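Local structure of 4-alpha-glucanotransferase (Streptococcus agalactiae, 6M6T) at residues 65-77 and 190-202. The protein is an amylomaltase, or disproportionating enzyme, a 4-alpha-glucanotransferase of the TIM-barrel clan with glycan bound in two pockets. Numbering follows the deposited sequence.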
loop_
_atom_site.group_PDB
_atom_site.type_symbol
_atom_site.label_atom_id
_atom_site.label_comp_id
_atom_site.label_asym_id
_atom_site.label_seq_id
_atom_site.Cartn_x
_atom_site.Cartn_y
_atom_site.Cartn_z
ATOM N N VAL A 65 -7.434 -0.148 -8.500
ATOM C CA VAL A 65 -8.433 0.625 -7.768
ATOM C C VAL A 65 -9.308 -0.235 -6.879
ATOM O O VAL A 65 -9.976 0.286 -5.977
ATOM C CB VAL A 65 -9.354 1.424 -8.712
ATOM C CG1 VAL A 65 -8.615 2.588 -9.326
ATOM C CG2 VAL A 65 -9.962 0.514 -9.763
ATOM N N ALA A 66 -9.369 -1.537 -7.152
ATOM C CA ALA A 66 -10.329 -2.376 -6.450
ATOM C C ALA A 66 -9.929 -2.509 -4.991
ATOM O O ALA A 66 -8.740 -2.445 -4.644
ATOM C CB ALA A 66 -10.435 -3.759 -7.088
ATOM N N GLY A 67 -10.933 -2.686 -4.136
ATOM C CA GLY A 67 -10.681 -2.830 -2.713
ATOM C C GLY A 67 -10.342 -4.257 -2.339
ATOM O O GLY A 67 -11.025 -5.199 -2.752
ATOM N N ASN A 68 -9.282 -4.424 -1.553
ATOM C CA ASN A 68 -8.983 -5.737 -0.989
ATOM C C ASN A 68 -10.143 -6.199 -0.123
ATOM O O ASN A 68 -10.418 -5.618 0.931
ATOM C CB ASN A 68 -7.698 -5.711 -0.160
ATOM C CG ASN A 68 -7.522 -6.956 0.693
ATOM O OD1 ASN A 68 -8.048 -8.023 0.377
ATOM N ND2 ASN A 68 -6.778 -6.821 1.781
ATOM N N THR A 69 -10.814 -7.263 -0.537
ATOM C CA THR A 69 -12.037 -7.610 0.165
ATOM C C THR A 69 -11.792 -8.193 1.549
ATOM O O THR A 69 -12.739 -8.273 2.336
ATOM C CB THR A 69 -12.840 -8.593 -0.660
ATOM O OG1 THR A 69 -14.206 -8.461 -0.295
ATOM C CG2 THR A 69 -12.355 -10.035 -0.399
ATOM N N HIS A 70 -10.561 -8.591 1.871
ATOM C CA HIS A 70 -10.296 -9.131 3.199
ATOM C C HIS A 70 -10.536 -8.106 4.298
ATOM O O HIS A 70 -10.699 -8.481 5.460
ATOM C CB HIS A 70 -8.861 -9.645 3.282
ATOM C CG HIS A 70 -8.614 -10.861 2.452
ATOM N ND1 HIS A 70 -7.370 -11.445 2.341
ATOM C CD2 HIS A 70 -9.454 -11.609 1.698
ATOM C CE1 HIS A 70 -7.454 -12.501 1.550
ATOM N NE2 HIS A 70 -8.707 -12.620 1.142
ATOM N N LEU A 71 -10.558 -6.827 3.963
ATOM C CA LEU A 71 -10.659 -5.781 4.961
ATOM C C LEU A 71 -12.098 -5.415 5.278
ATOM O O LEU A 71 -12.321 -4.581 6.161
ATOM C CB LEU A 71 -9.889 -4.534 4.506
ATOM C CG LEU A 71 -8.456 -4.791 4.053
ATOM C CD1 LEU A 71 -7.676 -3.489 3.930
ATOM C CD2 LEU A 71 -7.777 -5.736 5.015
ATOM N N ILE A 72 -13.075 -6.017 4.601
ATOM C CA ILE A 72 -14.474 -5.772 4.941
ATOM C C ILE A 72 -14.778 -6.344 6.323
ATOM O O ILE A 72 -14.315 -7.440 6.688
ATOM C CB ILE A 72 -15.396 -6.357 3.861
ATOM C CG1 ILE A 72 -15.599 -5.310 2.768
ATOM C CG2 ILE A 72 -16.733 -6.784 4.451
ATOM C CD1 ILE A 72 -16.368 -5.828 1.610
ATOM N N ASP A 73 -15.527 -5.586 7.120
ATOM C CA ASP A 73 -15.781 -5.966 8.499
ATOM C C ASP A 73 -17.105 -6.699 8.597
ATOM O O ASP A 73 -18.142 -6.185 8.159
ATOM C CB ASP A 73 -15.794 -4.753 9.431
ATOM C CG ASP A 73 -15.951 -5.152 10.891
ATOM O OD1 ASP A 73 -15.137 -5.972 11.388
ATOM O OD2 ASP A 73 -16.896 -4.642 11.529
ATOM N N PHE A 74 -17.066 -7.891 9.190
ATOM C CA PHE A 74 -18.296 -8.635 9.388
ATOM C C PHE A 74 -19.218 -7.955 10.400
ATOM O O PHE A 74 -20.442 -8.032 10.256
ATOM C CB PHE A 74 -17.966 -10.061 9.820
ATOM C CG PHE A 74 -17.354 -10.888 8.733
ATOM C CD1 PHE A 74 -17.451 -10.489 7.406
ATOM C CD2 PHE A 74 -16.685 -12.059 9.031
ATOM C CE1 PHE A 74 -16.896 -11.244 6.399
ATOM C CE2 PHE A 74 -16.120 -12.819 8.024
ATOM C CZ PHE A 74 -16.229 -12.411 6.705
ATOM N N ASP A 75 -18.661 -7.281 11.414
ATOM C CA ASP A 75 -19.502 -6.668 12.442
ATOM C C ASP A 75 -20.299 -5.501 11.875
ATOM O O ASP A 75 -21.509 -5.385 12.110
ATOM C CB ASP A 75 -18.646 -6.212 13.627
ATOM C CG ASP A 75 -18.098 -7.377 14.449
ATOM O OD1 ASP A 75 -18.843 -8.367 14.661
ATOM O OD2 ASP A 75 -16.922 -7.298 14.880
ATOM N N LEU A 76 -19.631 -4.610 11.143
ATOM C CA LEU A 76 -20.338 -3.522 10.480
ATOM C C LEU A 76 -21.434 -4.053 9.568
ATOM O O LEU A 76 -22.484 -3.412 9.407
ATOM C CB LEU A 76 -19.344 -2.676 9.691
ATOM C CG LEU A 76 -18.717 -1.503 10.447
ATOM C CD1 LEU A 76 -17.786 -0.737 9.517
ATOM C CD2 LEU A 76 -19.795 -0.592 11.012
ATOM N N LEU A 77 -21.202 -5.235 8.984
ATOM C CA LEU A 77 -22.151 -5.877 8.082
ATOM C C LEU A 77 -23.324 -6.490 8.831
ATOM O O LEU A 77 -24.448 -6.517 8.308
ATOM C CB LEU A 77 -21.447 -6.964 7.266
ATOM C CG LEU A 77 -20.788 -6.603 5.948
ATOM C CD1 LEU A 77 -20.655 -7.873 5.133
ATOM C CD2 LEU A 77 -21.592 -5.537 5.218
ATOM N N VAL A 190 -20.871 -6.216 -5.640
ATOM C CA VAL A 190 -21.450 -5.872 -4.353
ATOM C C VAL A 190 -20.366 -5.837 -3.281
ATOM O O VAL A 190 -20.374 -4.968 -2.399
ATOM C CB VAL A 190 -22.600 -6.849 -4.020
ATOM C CG1 VAL A 190 -23.050 -6.709 -2.573
ATOM C CG2 VAL A 190 -23.800 -6.617 -4.958
ATOM N N THR A 191 -19.402 -6.753 -3.347
ATOM C CA THR A 191 -18.309 -6.663 -2.384
ATOM C C THR A 191 -17.517 -5.373 -2.576
ATOM O O THR A 191 -17.083 -4.766 -1.590
ATOM C CB THR A 191 -17.395 -7.891 -2.456
ATOM O OG1 THR A 191 -16.923 -8.089 -3.799
ATOM C CG2 THR A 191 -18.144 -9.126 -1.982
ATOM N N GLN A 192 -17.353 -4.904 -3.819
ATOM C CA GLN A 192 -16.697 -3.606 -4.002
ATOM C C GLN A 192 -17.539 -2.480 -3.401
ATOM O O GLN A 192 -16.992 -1.530 -2.813
ATOM C CB GLN A 192 -16.404 -3.347 -5.484
ATOM C CG GLN A 192 -15.170 -4.100 -6.051
ATOM C CD GLN A 192 -13.916 -3.993 -5.173
ATOM O OE1 GLN A 192 -13.344 -2.913 -4.993
ATOM N NE2 GLN A 192 -13.477 -5.129 -4.642
ATOM N N TYR A 193 -18.869 -2.590 -3.513
ATOM C CA TYR A 193 -19.750 -1.596 -2.901
ATOM C C TYR A 193 -19.577 -1.573 -1.385
ATOM O O TYR A 193 -19.523 -0.497 -0.768
ATOM C CB TYR A 193 -21.206 -1.879 -3.271
ATOM C CG TYR A 193 -22.232 -1.124 -2.436
ATOM C CD1 TYR A 193 -22.555 0.204 -2.720
ATOM C CD2 TYR A 193 -22.891 -1.743 -1.369
ATOM C CE1 TYR A 193 -23.496 0.892 -1.959
ATOM C CE2 TYR A 193 -23.830 -1.057 -0.606
ATOM C CZ TYR A 193 -24.126 0.258 -0.905
ATOM O OH TYR A 193 -25.055 0.940 -0.152
ATOM N N PHE A 194 -19.479 -2.758 -0.775
ATOM C CA PHE A 194 -19.240 -2.856 0.663
ATOM C C PHE A 194 -17.944 -2.171 1.044
ATOM O O PHE A 194 -17.904 -1.343 1.966
ATOM C CB PHE A 194 -19.170 -4.317 1.084
ATOM C CG PHE A 194 -20.476 -4.991 1.100
ATOM C CD1 PHE A 194 -21.623 -4.283 1.428
ATOM C CD2 PHE A 194 -20.569 -6.333 0.806
ATOM C CE1 PHE A 194 -22.842 -4.901 1.450
ATOM C CE2 PHE A 194 -21.778 -6.952 0.821
ATOM C CZ PHE A 194 -22.923 -6.239 1.146
ATOM N N PHE A 195 -16.857 -2.566 0.380
ATOM C CA PHE A 195 -15.565 -1.940 0.590
ATOM C C PHE A 195 -15.692 -0.433 0.626
ATOM O O PHE A 195 -15.311 0.209 1.605
ATOM C CB PHE A 195 -14.585 -2.341 -0.510
ATOM C CG PHE A 195 -13.166 -2.040 -0.166
ATOM C CD1 PHE A 195 -12.626 -0.785 -0.429
ATOM C CD2 PHE A 195 -12.370 -3.001 0.452
ATOM C CE1 PHE A 195 -11.310 -0.500 -0.093
ATOM C CE2 PHE A 195 -11.051 -2.730 0.787
ATOM C CZ PHE A 195 -10.511 -1.480 0.513
ATOM N N TYR A 196 -16.201 0.147 -0.456
ATOM C CA TYR A 196 -16.154 1.599 -0.550
ATOM C C TYR A 196 -17.054 2.258 0.490
ATOM O O TYR A 196 -16.657 3.259 1.096
ATOM C CB TYR A 196 -16.500 2.046 -1.967
ATOM C CG TYR A 196 -15.271 2.055 -2.831
ATOM C CD1 TYR A 196 -14.606 0.864 -3.119
ATOM C CD2 TYR A 196 -14.747 3.249 -3.333
ATOM C CE1 TYR A 196 -13.465 0.847 -3.906
ATOM C CE2 TYR A 196 -13.596 3.247 -4.121
ATOM C CZ TYR A 196 -12.963 2.037 -4.395
ATOM O OH TYR A 196 -11.827 2.003 -5.160
ATOM N N LYS A 197 -18.254 1.704 0.732
ATOM C CA LYS A 197 -19.138 2.233 1.775
ATOM C C LYS A 197 -18.430 2.285 3.137
ATOM O O LYS A 197 -18.357 3.345 3.783
ATOM C CB LYS A 197 -20.410 1.376 1.831
ATOM C CG LYS A 197 -21.584 1.939 2.625
ATOM C CD LYS A 197 -22.151 0.868 3.568
ATOM C CE LYS A 197 -23.664 0.974 3.719
ATOM N NZ LYS A 197 -24.076 2.375 4.013
ATOM N N GLN A 198 -17.846 1.152 3.555
ATOM C CA GLN A 198 -17.154 1.081 4.844
ATOM C C GLN A 198 -15.914 1.969 4.870
ATOM O O GLN A 198 -15.687 2.714 5.841
ATOM C CB GLN A 198 -16.795 -0.374 5.159
ATOM C CG GLN A 198 -18.025 -1.262 5.058
ATOM C CD GLN A 198 -18.003 -2.479 5.955
ATOM O OE1 GLN A 198 -16.948 -2.985 6.327
ATOM N NE2 GLN A 198 -19.191 -2.972 6.295
ATOM N N TRP A 199 -15.104 1.911 3.807
ATOM C CA TRP A 199 -13.875 2.688 3.776
ATOM C C TRP A 199 -14.159 4.183 3.849
ATOM O O TRP A 199 -13.462 4.917 4.550
ATOM C CB TRP A 199 -13.054 2.393 2.521
ATOM C CG TRP A 199 -12.109 3.527 2.322
ATOM C CD1 TRP A 199 -12.262 4.602 1.489
ATOM C CD2 TRP A 199 -10.913 3.752 3.058
ATOM N NE1 TRP A 199 -11.207 5.471 1.650
ATOM C CE2 TRP A 199 -10.368 4.968 2.610
ATOM C CE3 TRP A 199 -10.243 3.036 4.050
ATOM C CZ2 TRP A 199 -9.191 5.480 3.122
ATOM C CZ3 TRP A 199 -9.067 3.537 4.544
ATOM C CH2 TRP A 199 -8.550 4.750 4.083
ATOM N N PHE A 200 -15.147 4.667 3.106
ATOM C CA PHE A 200 -15.392 6.098 3.143
ATOM C C PHE A 200 -16.043 6.513 4.452
ATOM O O PHE A 200 -15.814 7.635 4.920
ATOM C CB PHE A 200 -16.201 6.523 1.919
ATOM C CG PHE A 200 -15.324 6.791 0.696
ATOM C CD1 PHE A 200 -14.281 7.721 0.766
ATOM C CD2 PHE A 200 -15.505 6.083 -0.489
ATOM C CE1 PHE A 200 -13.466 7.962 -0.312
ATOM C CE2 PHE A 200 -14.701 6.318 -1.574
ATOM C CZ PHE A 200 -13.671 7.270 -1.491
ATOM N N GLU A 201 -16.795 5.611 5.098
ATOM C CA GLU A 201 -17.201 5.872 6.478
ATOM C C GLU A 201 -15.986 6.104 7.376
ATOM O O GLU A 201 -15.943 7.069 8.152
ATOM C CB GLU A 201 -18.040 4.714 7.007
ATOM C CG GLU A 201 -19.540 4.891 6.813
ATOM C CD GLU A 201 -20.289 3.580 6.990
ATOM O OE1 GLU A 201 -21.423 3.464 6.462
ATOM O OE2 GLU A 201 -19.720 2.665 7.644
ATOM N N LEU A 202 -14.996 5.213 7.290
ATOM C CA LEU A 202 -13.796 5.366 8.111
ATOM C C LEU A 202 -13.039 6.654 7.771
ATOM O O LEU A 202 -12.602 7.392 8.665
ATOM C CB LEU A 202 -12.886 4.152 7.953
ATOM C CG LEU A 202 -11.655 4.302 8.846
ATOM C CD1 LEU A 202 -12.084 4.305 10.296
ATOM C CD2 LEU A 202 -10.618 3.219 8.599
#
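Gln192 lays its carboxamide along the backbone of Gly67 and pairs with both of its polar atoms. Gly67 N gives a nearly straight bond to Gln192 OE1, 2.6 Å long and on a lone pair. Gln192 NE2 returns one to Gly67 O, 3.1 Å away and in the plane of the glutamine amide. The bend of the glutamine chain at chi2 (-48°) turns the amide toward Gly67, and the two bonds fix its rotation. Gly67 CA sits over the centre of the Phe195 ring, a CH-pi contact 3.3 Å from the centroid. Phe25 meets the same ring edge-to-face. One helical turn on from Gln192, Tyr196 OH donates to Val65 O (2.7 Å), which lies in the plane of the tyrosine ring.

In this TIM-barrel enzyme the contact packs residues 65-73, a loop with a 3-10 turn at 69-71, and the start of helix 74-78 against helix 182-208. Ile72 CD1 meets Thr191 O and Phe194 CB. Gln198, extended beyond CG, accepts from Asp73 N through OE1 (3.1 Å). Asp73 is also the N-cap of helix 74-78, where OD2 takes Leu76 N from above the carboxylate plane. Leu77 CD2 rests over one face of the Phe194 ring, 4.1 Å from the centroid.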